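Soluble lytic murein transglycosylase (Escherichia coli, PDB 1QSA) cleaves the beta-1,4-glycosidic bonds between N-acetylmuramic acid and N-acetylglucosamine in peptidoglycan, leaving a 1,6-anhydro bond in the muramic acid residue. Local coordinates at residues E97-G100 against A104-N107; Q123-L128 against S144-S149; L41-I46 against Q75-N80; E159-A164 against T174-Q179. All blocks are in the same frame, centred on the assembly; numbering follows the deposited sequence. Where two conformers were deposited one is given.

Interaction 1 (E97-G100 against A104-N107); sequences EKPG and AQCN
The side-chain amide of Q105 reaches back to the loop that precedes its own helix and donates to the backbone there. Its NE2 lies 3.0 Å from P99 O, and the N-H points nearly straight at the acceptor (163°). The carbonyl oxygen sits in the plane of the amide, while seen from P99 the donor is tilted 20° from the carbonyl plane. G100 O is also near, but the angle is too poor for a second bond. The other end of the amide faces a water, which donates to Q105 OE1 over 2.9 Å and makes only a weak bond with K98 NZ.

Around this polar pair the contact is mostly apolar. K98 lays its aliphatic chain across Q105, with CE 3.5 Å from Q105 CD. The P99 ring packs against the first turn of the helix: P99 CG touches A104 CB at 3.5 Å and lies 3.3 Å from A104 O.

Torsions and neighbours set these groups in place. K98 carries CG anti to its backbone N (chi1 179°) and stays extended to the amine, which lets the chain cover Q105 while NZ forms a salt bridge with E127 of helix 118-129. Behind P99 and A104 stands S76 of helix 69-84, and T101 OG1 accepts from A104 N. C106 faces away from the loop and is joined to C139 by a disulfide. The contact ties the loop between helices 88-94 and 102-114 to the first turns of the latter, one of the helix-to-helix connections of the alpha-superhelix.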
loop_
_atom_site.group_PDB
_atom_site.type_symbol
_atom_site.label_atom_id
_atom_site.label_comp_id
_atom_site.label_asym_id
_atom_site.label_seq_id
_atom_site.Cartn_x
_atom_site.Cartn_y
_atom_site.Cartn_z
ATOM N N GLU A 97 21.996 18.969 -12.319
ATOM C CA GLU A 97 21.304 17.759 -12.769
ATOM C C GLU A 97 19.852 17.776 -12.289
ATOM O O GLU A 97 19.524 18.418 -11.296
ATOM C CB GLU A 97 21.975 16.497 -12.220
ATOM C CG GLU A 97 23.464 16.361 -12.517
ATOM C CD GLU A 97 23.817 16.630 -13.967
ATOM O OE1 GLU A 97 23.080 16.171 -14.870
ATOM O OE2 GLU A 97 24.846 17.309 -14.201
ATOM N N LYS A 98 18.999 17.041 -12.995
ATOM C CA LYS A 98 17.574 16.937 -12.669
ATOM C C LYS A 98 17.405 16.501 -11.200
ATOM O O LYS A 98 18.015 15.520 -10.768
ATOM C CB LYS A 98 16.952 15.896 -13.608
ATOM C CG LYS A 98 15.478 15.615 -13.435
ATOM C CD LYS A 98 15.122 14.379 -14.261
ATOM C CE LYS A 98 13.635 14.093 -14.259
ATOM N NZ LYS A 98 13.301 12.858 -15.047
ATOM N N PRO A 99 16.650 17.273 -10.399
ATOM C CA PRO A 99 16.446 16.926 -8.987
ATOM C C PRO A 99 15.527 15.731 -8.750
ATOM O O PRO A 99 14.928 15.200 -9.683
ATOM C CB PRO A 99 15.899 18.223 -8.373
ATOM C CG PRO A 99 15.236 18.906 -9.517
ATOM C CD PRO A 99 16.098 18.606 -10.709
ATOM N N GLY A 100 15.388 15.353 -7.484
ATOM C CA GLY A 100 14.597 14.188 -7.127
ATOM C C GLY A 100 13.085 14.243 -7.092
ATOM O O GLY A 100 12.430 13.282 -7.502
ATOM N N ALA A 104 10.454 19.842 -7.594
ATOM C CA ALA A 104 11.790 20.365 -7.913
ATOM C C ALA A 104 12.085 20.209 -9.414
ATOM O O ALA A 104 12.734 21.074 -10.009
ATOM C CB ALA A 104 12.870 19.659 -7.077
ATOM N N GLN A 105 11.604 19.129 -10.033
ATOM C CA GLN A 105 11.833 18.914 -11.468
ATOM C C GLN A 105 11.091 19.970 -12.285
ATOM O O GLN A 105 11.626 20.482 -13.274
ATOM C CB GLN A 105 11.406 17.506 -11.872
ATOM C CG GLN A 105 12.340 16.431 -11.307
ATOM C CD GLN A 105 11.761 15.034 -11.422
ATOM O OE1 GLN A 105 10.712 14.831 -12.038
ATOM N NE2 GLN A 105 12.456 14.059 -10.847
ATOM N N CYS A 106 9.869 20.297 -11.861
ATOM C CA CYS A 106 9.073 21.330 -12.529
ATOM C C CYS A 106 9.872 22.636 -12.513
ATOM O O CYS A 106 9.974 23.340 -13.514
ATOM C CB CYS A 106 7.765 21.580 -11.789
ATOM S SG CYS A 106 6.583 20.192 -11.736
ATOM N N ASN A 107 10.455 22.948 -11.364
ATOM C CA ASN A 107 11.228 24.176 -11.231
ATOM C C ASN A 107 12.551 24.147 -12.000
ATOM O O ASN A 107 12.978 25.161 -12.565
ATOM C CB ASN A 107 11.441 24.496 -9.748
ATOM C CG ASN A 107 10.180 25.041 -9.096
ATOM O OD1 ASN A 107 9.470 25.861 -9.691
ATOM N ND2 ASN A 107 9.906 24.615 -7.873
HETATM O O HOH W 1 10.259 13.795 -14.705
#

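Interaction 2 (Q123-L128 against S144-S149); sequences QGAKEL and SVWRAS. With SO4 (sulfate ion), chain M.
A125 and W146 meet where two consecutive helices of the alpha-superhelix, 118-129 and 138-148, pack side by side. The tight part is the indole. A125 CB lies over one face in a CH-pi contact, 4.2 Å from the centroid of the five-membered ring and offset toward the rim; its closest ring atom is W146 CD2, at 3.9 Å. The six-membered ring reaches farther along helix 118-129, and W146 CH2 comes within 3.7 Å of K126 CA. With CG anti to the backbone N (chi1 174°), W146 points from helix 138-148 toward helix 118-129. W129 meets it edge-to-face, and W122 also touches the ring. Cutting W146 back to an alanine would probably strip A125 CB of its aromatic cover and open a gap beside W122 and W129.

Toward solvent the contact thins out. K126 offers the indole mainly its CB, 3.8 Å from W146 CZ2, and the rest of its extended chain leads away. Away from helix 118-129, R147 leans on Q152 and P181, its NH1 bonding to Q179 O, while a sulfate, probably from the crystallisation liquor, lies at the guanidinium edge. Sulfate O3 accepts from R147 NH2 over 2.9 Å, with an N-H...O angle of 156°.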
loop_
_atom_site.group_PDB
_atom_site.type_symbol
_atom_site.label_atom_id
_atom_site.label_comp_id
_atom_site.label_asym_id
_atom_site.label_seq_id
_atom_site.Cartn_x
_atom_site.Cartn_y
_atom_site.Cartn_z
ATOM N N GLN A 123 11.573 19.015 -23.329
ATOM C CA GLN A 123 11.752 17.575 -23.160
ATOM C C GLN A 123 11.317 17.220 -21.740
ATOM O O GLN A 123 10.589 16.255 -21.533
ATOM C CB GLN A 123 13.216 17.172 -23.359
ATOM C CG GLN A 123 13.730 17.381 -24.776
ATOM C CD GLN A 123 15.259 17.491 -24.865
ATOM O OE1 GLN A 123 15.974 17.417 -23.858
ATOM N NE2 GLN A 123 15.759 17.696 -26.082
ATOM N N GLY A 124 11.736 18.032 -20.771
ATOM C CA GLY A 124 11.371 17.780 -19.381
ATOM C C GLY A 124 9.896 17.988 -19.142
ATOM O O GLY A 124 9.238 17.176 -18.468
ATOM N N ALA A 125 9.374 19.083 -19.688
ATOM C CA ALA A 125 7.956 19.414 -19.560
ATOM C C ALA A 125 7.076 18.282 -20.081
ATOM O O ALA A 125 6.139 17.865 -19.401
ATOM C CB ALA A 125 7.638 20.707 -20.305
ATOM N N LYS A 126 7.416 17.748 -21.253
ATOM C CA LYS A 126 6.627 16.671 -21.855
ATOM C C LYS A 126 6.568 15.432 -20.960
ATOM O O LYS A 126 5.511 14.816 -20.807
ATOM C CB LYS A 126 7.179 16.307 -23.240
ATOM C CG LYS A 126 6.305 15.307 -23.977
ATOM C CD LYS A 126 6.864 14.992 -25.355
ATOM C CE LYS A 126 5.956 14.001 -26.078
ATOM N NZ LYS A 126 6.506 13.604 -27.404
ATOM N N GLU A 127 7.695 15.090 -20.349
ATOM C CA GLU A 127 7.765 13.939 -19.460
ATOM C C GLU A 127 6.886 14.150 -18.213
ATOM O O GLU A 127 6.225 13.226 -17.746
ATOM C CB GLU A 127 9.216 13.689 -19.056
ATOM C CG GLU A 127 9.426 12.421 -18.249
ATOM C CD GLU A 127 10.896 12.109 -18.026
ATOM O OE1 GLU A 127 11.719 12.391 -18.932
ATOM O OE2 GLU A 127 11.230 11.580 -16.943
ATOM N N LEU A 128 6.886 15.372 -17.694
ATOM C CA LEU A 128 6.097 15.729 -16.515
ATOM C C LEU A 128 4.601 15.837 -16.852
ATOM O O LEU A 128 3.733 15.651 -15.995
ATOM C CB LEU A 128 6.606 17.067 -15.941
ATOM C CG LEU A 128 7.974 17.044 -15.234
ATOM C CD1 LEU A 128 8.553 18.458 -15.093
ATOM C CD2 LEU A 128 7.838 16.362 -13.873
ATOM N N SER A 144 2.627 26.174 -19.134
ATOM C CA SER A 144 2.149 27.394 -19.789
ATOM C C SER A 144 3.148 27.905 -20.827
ATOM O O SER A 144 2.771 28.148 -21.978
ATOM C CB SER A 144 1.871 28.480 -18.749
ATOM O OG SER A 144 1.315 29.622 -19.371
ATOM N N VAL A 145 4.418 28.061 -20.449
ATOM C CA VAL A 145 5.414 28.551 -21.415
ATOM C C VAL A 145 5.685 27.526 -22.512
ATOM O O VAL A 145 5.948 27.893 -23.667
ATOM C CB VAL A 145 6.754 29.031 -20.743
ATOM C CG1 VAL A 145 6.481 30.217 -19.815
ATOM C CG2 VAL A 145 7.451 27.898 -19.991
ATOM N N TRP A 146 5.578 26.241 -22.166
ATOM C CA TRP A 146 5.788 25.158 -23.120
ATOM C C TRP A 146 4.751 25.281 -24.229
ATOM O O TRP A 146 5.092 25.263 -25.415
ATOM C CB TRP A 146 5.668 23.803 -22.417
ATOM C CG TRP A 146 5.734 22.589 -23.304
ATOM C CD1 TRP A 146 6.489 22.415 -24.436
ATOM C CD2 TRP A 146 5.021 21.360 -23.107
ATOM N NE1 TRP A 146 6.291 21.154 -24.948
ATOM C CE2 TRP A 146 5.395 20.486 -24.153
ATOM C CE3 TRP A 146 4.104 20.915 -22.142
ATOM C CZ2 TRP A 146 4.887 19.186 -24.261
ATOM C CZ3 TRP A 146 3.599 19.625 -22.251
ATOM C CH2 TRP A 146 3.996 18.774 -23.304
ATOM N N ARG A 147 3.491 25.442 -23.842
ATOM C CA ARG A 147 2.423 25.592 -24.819
ATOM C C ARG A 147 2.584 26.904 -25.611
ATOM O O ARG A 147 2.386 26.931 -26.822
ATOM C CB ARG A 147 1.053 25.554 -24.129
ATOM C CG ARG A 147 -0.125 25.710 -25.089
ATOM C CD ARG A 147 -1.449 25.531 -24.363
ATOM N NE ARG A 147 -2.585 25.662 -25.278
ATOM C CZ ARG A 147 -3.852 25.440 -24.942
ATOM N NH1 ARG A 147 -4.173 25.052 -23.711
ATOM N NH2 ARG A 147 -4.809 25.597 -25.851
ATOM N N ALA A 148 2.986 27.972 -24.932
ATOM C CA ALA A 148 3.163 29.270 -25.578
ATOM C C ALA A 148 4.273 29.277 -26.634
ATOM O O ALA A 148 4.248 30.106 -27.544
ATOM C CB ALA A 148 3.426 30.350 -24.533
ATOM N N SER A 149 5.211 28.339 -26.528
ATOM C CA SER A 149 6.336 28.243 -27.459
ATOM C C SER A 149 5.963 27.691 -28.831
ATOM O O SER A 149 6.730 27.833 -29.785
ATOM C CB SER A 149 7.417 27.331 -26.884
ATOM O OG SER A 149 7.022 25.975 -27.009
HETATM S S SO4 M . -4.430 27.140 -29.542
HETATM O O1 SO4 M . -3.956 25.978 -30.320
HETATM O O2 SO4 M . -5.905 27.151 -29.513
HETATM O O3 SO4 M . -3.899 27.070 -28.164
HETATM O O4 SO4 M . -3.955 28.386 -30.180
#

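Interaction 3 (L41-I46 against Q75-N80); sequences LEYRQI and QSRFVN
The phenol ring of Y43 and the guanidinium of R77 meet at their polar ends, with their planes 71° apart. Neither group stacks on the other. Y43 OH lies at the guanidinium edge, near its plane, whereas R77 NH1 approaches the phenol obliquely. The one bond between them runs from NH1 to Y43 OH over 3.0 Å; its N-H...O angle of 128° makes it weak. The next approach, R77 NH1 to Y43 CZ, is already 3.9 Å, and the contact buries little surface.

Length explains how two such distant helices can touch at all. The nearest CA atoms, those of Y43 and Q75, are 11.8 Å apart, and that distance is covered from both sides by long side chains. Y43 has CG anti to the backbone N (chi1 172°), which sends the ring out from helix 38-48. R77 is fully drawn out from CG to NE and brings its charge across from helix 69-84. A single bent bond at the end of a long, flexible arginine probably fixes the orientation of either group only loosely.

The firmer packing lies behind. Helix 55-64 comes between the two in the chain and touches both: F61 receives I46, while V58 receives F78. R77 also touches L50 in a loop, and F78 stands edge-to-face with F94. Next to Y43 in the chain, R44 forms a salt bridge with D18 and a cation-pi contact with W17. Y43 and R77 thus make a surface contact between helices that are next but one in the alpha-superhelix, 38-48 and 69-84.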
loop_
_atom_site.group_PDB
_atom_site.type_symbol
_atom_site.label_atom_id
_atom_site.label_comp_id
_atom_site.label_asym_id
_atom_site.label_seq_id
_atom_site.Cartn_x
_atom_site.Cartn_y
_atom_site.Cartn_z
ATOM N N LEU A 41 20.737 18.525 13.916
ATOM C CA LEU A 41 20.686 19.864 14.509
ATOM C C LEU A 41 21.107 20.898 13.447
ATOM O O LEU A 41 20.531 21.983 13.361
ATOM C CB LEU A 41 21.638 19.948 15.714
ATOM C CG LEU A 41 21.260 19.108 16.939
ATOM C CD1 LEU A 41 22.354 19.260 17.990
ATOM C CD2 LEU A 41 19.903 19.543 17.491
ATOM N N GLU A 42 22.130 20.574 12.661
ATOM C CA GLU A 42 22.593 21.483 11.623
ATOM C C GLU A 42 21.493 21.676 10.586
ATOM O O GLU A 42 21.272 22.787 10.100
ATOM C CB GLU A 42 23.821 20.912 10.920
ATOM C CG GLU A 42 25.060 20.846 11.762
ATOM C CD GLU A 42 26.241 20.316 10.984
ATOM O OE1 GLU A 42 26.241 19.118 10.636
ATOM O OE2 GLU A 42 27.173 21.102 10.716
ATOM N N TYR A 43 20.799 20.584 10.260
ATOM C CA TYR A 43 19.713 20.637 9.294
ATOM C C TYR A 43 18.621 21.568 9.813
ATOM O O TYR A 43 18.092 22.395 9.062
ATOM C CB TYR A 43 19.147 19.228 9.046
ATOM C CG TYR A 43 17.891 19.223 8.193
ATOM C CD1 TYR A 43 17.966 19.273 6.799
ATOM C CD2 TYR A 43 16.628 19.205 8.786
ATOM C CE1 TYR A 43 16.800 19.305 6.012
ATOM C CE2 TYR A 43 15.462 19.241 8.013
ATOM C CZ TYR A 43 15.560 19.290 6.628
ATOM O OH TYR A 43 14.395 19.343 5.885
ATOM N N ARG A 44 18.292 21.439 11.096
ATOM C CA ARG A 44 17.264 22.281 11.706
ATOM C C ARG A 44 17.686 23.753 11.645
ATOM O O ARG A 44 16.881 24.626 11.315
ATOM C CB ARG A 44 16.998 21.845 13.156
ATOM C CG ARG A 44 15.777 22.527 13.767
ATOM C CD ARG A 44 15.472 21.992 15.176
ATOM N NE ARG A 44 14.388 22.738 15.816
ATOM C CZ ARG A 44 13.748 22.374 16.928
ATOM N NH1 ARG A 44 14.062 21.266 17.585
ATOM N NH2 ARG A 44 12.793 23.154 17.406
ATOM N N GLN A 45 18.951 24.022 11.938
ATOM C CA GLN A 45 19.477 25.390 11.907
ATOM C C GLN A 45 19.407 25.984 10.493
ATOM O O GLN A 45 18.955 27.118 10.296
ATOM C CB GLN A 45 20.922 25.373 12.386
ATOM C CG GLN A 45 21.581 26.726 12.510
ATOM C CD GLN A 45 22.943 26.593 13.149
ATOM O OE1 GLN A 45 23.899 26.154 12.510
ATOM N NE2 GLN A 45 23.027 26.907 14.437
ATOM N N ILE A 46 19.840 25.209 9.505
ATOM C CA ILE A 46 19.832 25.688 8.122
ATOM C C ILE A 46 18.414 25.972 7.638
ATOM O O ILE A 46 18.139 27.045 7.083
ATOM C CB ILE A 46 20.527 24.669 7.196
ATOM C CG1 ILE A 46 22.016 24.604 7.532
ATOM C CG2 ILE A 46 20.333 25.039 5.729
ATOM C CD1 ILE A 46 22.749 23.489 6.790
ATOM N N GLN A 75 18.126 18.904 -0.974
ATOM C CA GLN A 75 18.517 19.246 -2.346
ATOM C C GLN A 75 17.287 19.731 -3.139
ATOM O O GLN A 75 17.299 20.810 -3.756
ATOM C CB GLN A 75 19.138 18.026 -3.021
ATOM C CG GLN A 75 19.736 18.300 -4.386
ATOM C CD GLN A 75 20.933 19.238 -4.335
ATOM O OE1 GLN A 75 21.470 19.534 -3.262
ATOM N NE2 GLN A 75 21.346 19.722 -5.497
ATOM N N SER A 76 16.219 18.932 -3.117
ATOM C CA SER A 76 14.983 19.312 -3.800
ATOM C C SER A 76 14.285 20.481 -3.100
ATOM O O SER A 76 13.752 21.362 -3.770
ATOM C CB SER A 76 14.022 18.117 -3.926
ATOM O OG SER A 76 14.473 17.198 -4.902
ATOM N N ARG A 77 14.321 20.517 -1.762
ATOM C CA ARG A 77 13.699 21.605 -1.008
ATOM C C ARG A 77 14.366 22.958 -1.323
ATOM O O ARG A 77 13.680 23.971 -1.532
ATOM C CB ARG A 77 13.775 21.320 0.490
ATOM C CG ARG A 77 13.135 22.394 1.357
ATOM C CD ARG A 77 13.162 21.996 2.831
ATOM N NE ARG A 77 12.669 23.075 3.684
ATOM C CZ ARG A 77 12.487 22.976 5.002
ATOM N NH1 ARG A 77 12.765 21.842 5.639
ATOM N NH2 ARG A 77 12.036 24.022 5.691
ATOM N N PHE A 78 15.694 22.963 -1.434
ATOM C CA PHE A 78 16.389 24.212 -1.726
ATOM C C PHE A 78 16.190 24.625 -3.184
ATOM O O PHE A 78 16.196 25.816 -3.507
ATOM C CB PHE A 78 17.864 24.153 -1.365
ATOM C CG PHE A 78 18.489 25.510 -1.257
ATOM C CD1 PHE A 78 17.976 26.449 -0.359
ATOM C CD2 PHE A 78 19.569 25.861 -2.064
ATOM C CE1 PHE A 78 18.544 27.737 -0.265
ATOM C CE2 PHE A 78 20.137 27.141 -1.976
ATOM C CZ PHE A 78 19.617 28.070 -1.074
ATOM N N VAL A 79 16.028 23.646 -4.074
ATOM C CA VAL A 79 15.745 23.967 -5.476
ATOM C C VAL A 79 14.431 24.743 -5.496
ATOM O O VAL A 79 14.314 25.775 -6.163
ATOM C CB VAL A 79 15.627 22.691 -6.335
ATOM C CG1 VAL A 79 14.809 22.966 -7.611
ATOM C CG2 VAL A 79 17.011 22.219 -6.737
ATOM N N ASN A 80 13.459 24.282 -4.715
ATOM C CA ASN A 80 12.169 24.963 -4.650
ATOM C C ASN A 80 12.325 26.375 -4.034
ATOM O O ASN A 80 11.637 27.319 -4.446
ATOM C CB ASN A 80 11.140 24.104 -3.900
ATOM C CG ASN A 80 10.805 22.826 -4.651
ATOM O OD1 ASN A 80 10.967 22.760 -5.861
ATOM N ND2 ASN A 80 10.365 21.796 -3.933
#

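Interaction 4 (E159-A164 against T174-Q179); sequences ERIRLA and TVLAGQ. With SO4 (sulfate ion), chain N.
I161 and L176 carry the apolar junction of a helical hairpin in the alpha-superhelix, formed by consecutive helices 154-166 and 170-178. The short segments run nearly antiparallel, their axes 158° apart and 9.7 Å from each other at closest approach. I161 and L176 slide past one another in opposite directions, with I161 CG1 3.6 Å from L176 CB. R160 takes part through its aliphatic portion: it crosses L176 at about a right angle, and CG meets L176 CD1 at 3.8 Å.

Among the polar contacts, R160 donates to the backbone oxygens of T131 and K133; it also makes a cation-pi contact with W129. R162 bends at chi3 (70°), bringing its guanidinium side-on to E159 one turn earlier in a two-nitrogen salt bridge: NE meets OE1 at 2.9 Å, and NH2 the syn lone pair of OE2 at 2.8 Å. NH1 reaches Q216 and, like NH2, a sulfate probably from the crystallisation liquor. A leucine in its place would probably leave the E159 carboxylate without its charged mate and free to turn.

The chemistry implies that hydrocarbon joins these segments, with Y157 OH bonded to L176 O nearby; the R162 charge is paired along its own helix, that of R160 met by backbone oxygens and the W129 ring.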
loop_
_atom_site.group_PDB
_atom_site.type_symbol
_atom_site.label_atom_id
_atom_site.label_comp_id
_atom_site.label_asym_id
_atom_site.label_seq_id
_atom_site.Cartn_x
_atom_site.Cartn_y
_atom_site.Cartn_z
ATOM N N GLU A 159 -3.601 13.447 -25.350
ATOM C CA GLU A 159 -3.170 12.248 -24.628
ATOM C C GLU A 159 -3.286 12.424 -23.109
ATOM O O GLU A 159 -3.640 11.483 -22.392
ATOM C CB GLU A 159 -1.733 11.881 -25.025
ATOM C CG GLU A 159 -1.081 10.772 -24.190
ATOM C CD GLU A 159 -1.786 9.421 -24.280
ATOM O OE1 GLU A 159 -2.729 9.269 -25.094
ATOM O OE2 GLU A 159 -1.390 8.504 -23.522
ATOM N N ARG A 160 -2.980 13.619 -22.604
ATOM C CA ARG A 160 -3.113 13.822 -21.170
ATOM C C ARG A 160 -4.580 13.745 -20.744
ATOM O O ARG A 160 -4.877 13.287 -19.635
ATOM C CB ARG A 160 -2.486 15.142 -20.697
ATOM C CG ARG A 160 -2.417 15.175 -19.174
ATOM C CD ARG A 160 -1.698 16.391 -18.605
ATOM N NE ARG A 160 -1.501 16.207 -17.171
ATOM C CZ ARG A 160 -1.330 17.188 -16.292
ATOM N NH1 ARG A 160 -1.342 18.455 -16.692
ATOM N NH2 ARG A 160 -1.163 16.894 -15.003
ATOM N N ILE A 161 -5.491 14.208 -21.607
ATOM C CA ILE A 161 -6.930 14.140 -21.312
ATOM C C ILE A 161 -7.338 12.666 -21.185
ATOM O O ILE A 161 -8.036 12.282 -20.236
ATOM C CB ILE A 161 -7.783 14.850 -22.412
ATOM C CG1 ILE A 161 -7.585 16.367 -22.316
ATOM C CG2 ILE A 161 -9.259 14.460 -22.275
ATOM C CD1 ILE A 161 -8.372 17.176 -23.316
ATOM N N ARG A 162 -6.832 11.833 -22.098
ATOM C CA ARG A 162 -7.121 10.396 -22.069
ATOM C C ARG A 162 -6.573 9.780 -20.776
ATOM O O ARG A 162 -7.273 9.034 -20.088
ATOM C CB ARG A 162 -6.494 9.692 -23.283
ATOM C CG ARG A 162 -6.910 8.223 -23.424
ATOM C CD ARG A 162 -6.153 7.527 -24.553
ATOM N NE ARG A 162 -4.746 7.352 -24.204
ATOM C CZ ARG A 162 -4.259 6.314 -23.527
ATOM N NH1 ARG A 162 -5.050 5.318 -23.166
ATOM N NH2 ARG A 162 -2.966 6.250 -23.238
ATOM N N LEU A 163 -5.337 10.133 -20.423
ATOM C CA LEU A 163 -4.714 9.611 -19.202
ATOM C C LEU A 163 -5.451 10.071 -17.939
ATOM O O LEU A 163 -5.639 9.284 -16.993
ATOM C CB LEU A 163 -3.236 10.029 -19.117
ATOM C CG LEU A 163 -2.256 9.395 -20.120
ATOM C CD1 LEU A 163 -0.893 10.080 -20.028
ATOM C CD2 LEU A 163 -2.120 7.909 -19.876
ATOM N N ALA A 164 -5.869 11.337 -17.918
ATOM C CA ALA A 164 -6.588 11.878 -16.763
ATOM C C ALA A 164 -7.938 11.160 -16.602
ATOM O O ALA A 164 -8.339 10.817 -15.491
ATOM C CB ALA A 164 -6.796 13.397 -16.919
ATOM N N THR A 174 -11.672 18.073 -17.172
ATOM C CA THR A 174 -12.445 19.279 -17.382
ATOM C C THR A 174 -11.577 20.526 -17.551
ATOM O O THR A 174 -11.835 21.335 -18.444
ATOM C CB THR A 174 -13.500 19.427 -16.269
ATOM O OG1 THR A 174 -14.548 18.475 -16.517
ATOM C CG2 THR A 174 -14.078 20.832 -16.227
ATOM N N VAL A 175 -10.548 20.683 -16.714
ATOM C CA VAL A 175 -9.657 21.839 -16.832
ATOM C C VAL A 175 -8.948 21.830 -18.197
ATOM O O VAL A 175 -8.878 22.865 -18.873
ATOM C CB VAL A 175 -8.595 21.875 -15.687
ATOM C CG1 VAL A 175 -7.496 22.918 -15.975
ATOM C CG2 VAL A 175 -9.273 22.219 -14.378
ATOM N N LEU A 176 -8.463 20.662 -18.611
ATOM C CA LEU A 176 -7.758 20.530 -19.885
ATOM C C LEU A 176 -8.685 20.831 -21.066
ATOM O O LEU A 176 -8.325 21.597 -21.961
ATOM C CB LEU A 176 -7.144 19.133 -20.017
ATOM C CG LEU A 176 -5.970 18.810 -19.072
ATOM C CD1 LEU A 176 -5.542 17.369 -19.233
ATOM C CD2 LEU A 176 -4.790 19.737 -19.344
ATOM N N ALA A 177 -9.890 20.270 -21.037
ATOM C CA ALA A 177 -10.853 20.490 -22.113
ATOM C C ALA A 177 -11.324 21.947 -22.148
ATOM O O ALA A 177 -11.636 22.473 -23.217
ATOM C CB ALA A 177 -12.042 19.529 -21.994
ATOM N N GLY A 178 -11.361 22.595 -20.983
ATOM C CA GLY A 178 -11.758 23.997 -20.924
ATOM C C GLY A 178 -10.736 24.901 -21.606
ATOM O O GLY A 178 -11.070 25.999 -22.041
ATOM N N GLN A 179 -9.487 24.444 -21.684
ATOM C CA GLN A 179 -8.405 25.197 -22.330
ATOM C C GLN A 179 -7.973 24.469 -23.612
ATOM O O GLN A 179 -6.836 24.586 -24.044
ATOM C CB GLN A 179 -7.190 25.291 -21.386
ATOM C CG GLN A 179 -7.495 25.743 -19.953
ATOM C CD GLN A 179 -6.304 25.593 -19.009
ATOM O OE1 GLN A 179 -5.183 25.313 -19.432
ATOM N NE2 GLN A 179 -6.547 25.784 -17.720
HETATM S S SO4 N . -2.559 2.753 -21.995
HETATM O O1 SO4 N . -2.178 3.974 -21.254
HETATM O O2 SO4 N . -2.093 1.566 -21.249
HETATM O O3 SO4 N . -4.027 2.702 -22.144
HETATM O O4 SO4 N . -1.935 2.768 -23.336
#

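Overall arrangement
The four contacts follow the chain in series, 3, 1, 2, 4, and show how chemistry changes with depth in a helical superhelix. Interactions 2 and 4 are buried and join consecutive helices, one through an aromatic face, the other through aliphatic side chains. Interaction 1 is partly buried and mixes an amide-to-backbone bond with proline packing; interaction 3 lies at the surface and rests on one weak polar bond. No helix is shared among the four, yet neighbours in the series touch: interaction 1 meets both 3, where N107 probably bonds to N80, and 2, which in turn meets 4. Interactions 3 and 4, with centres about 36 Å apart, do not meet.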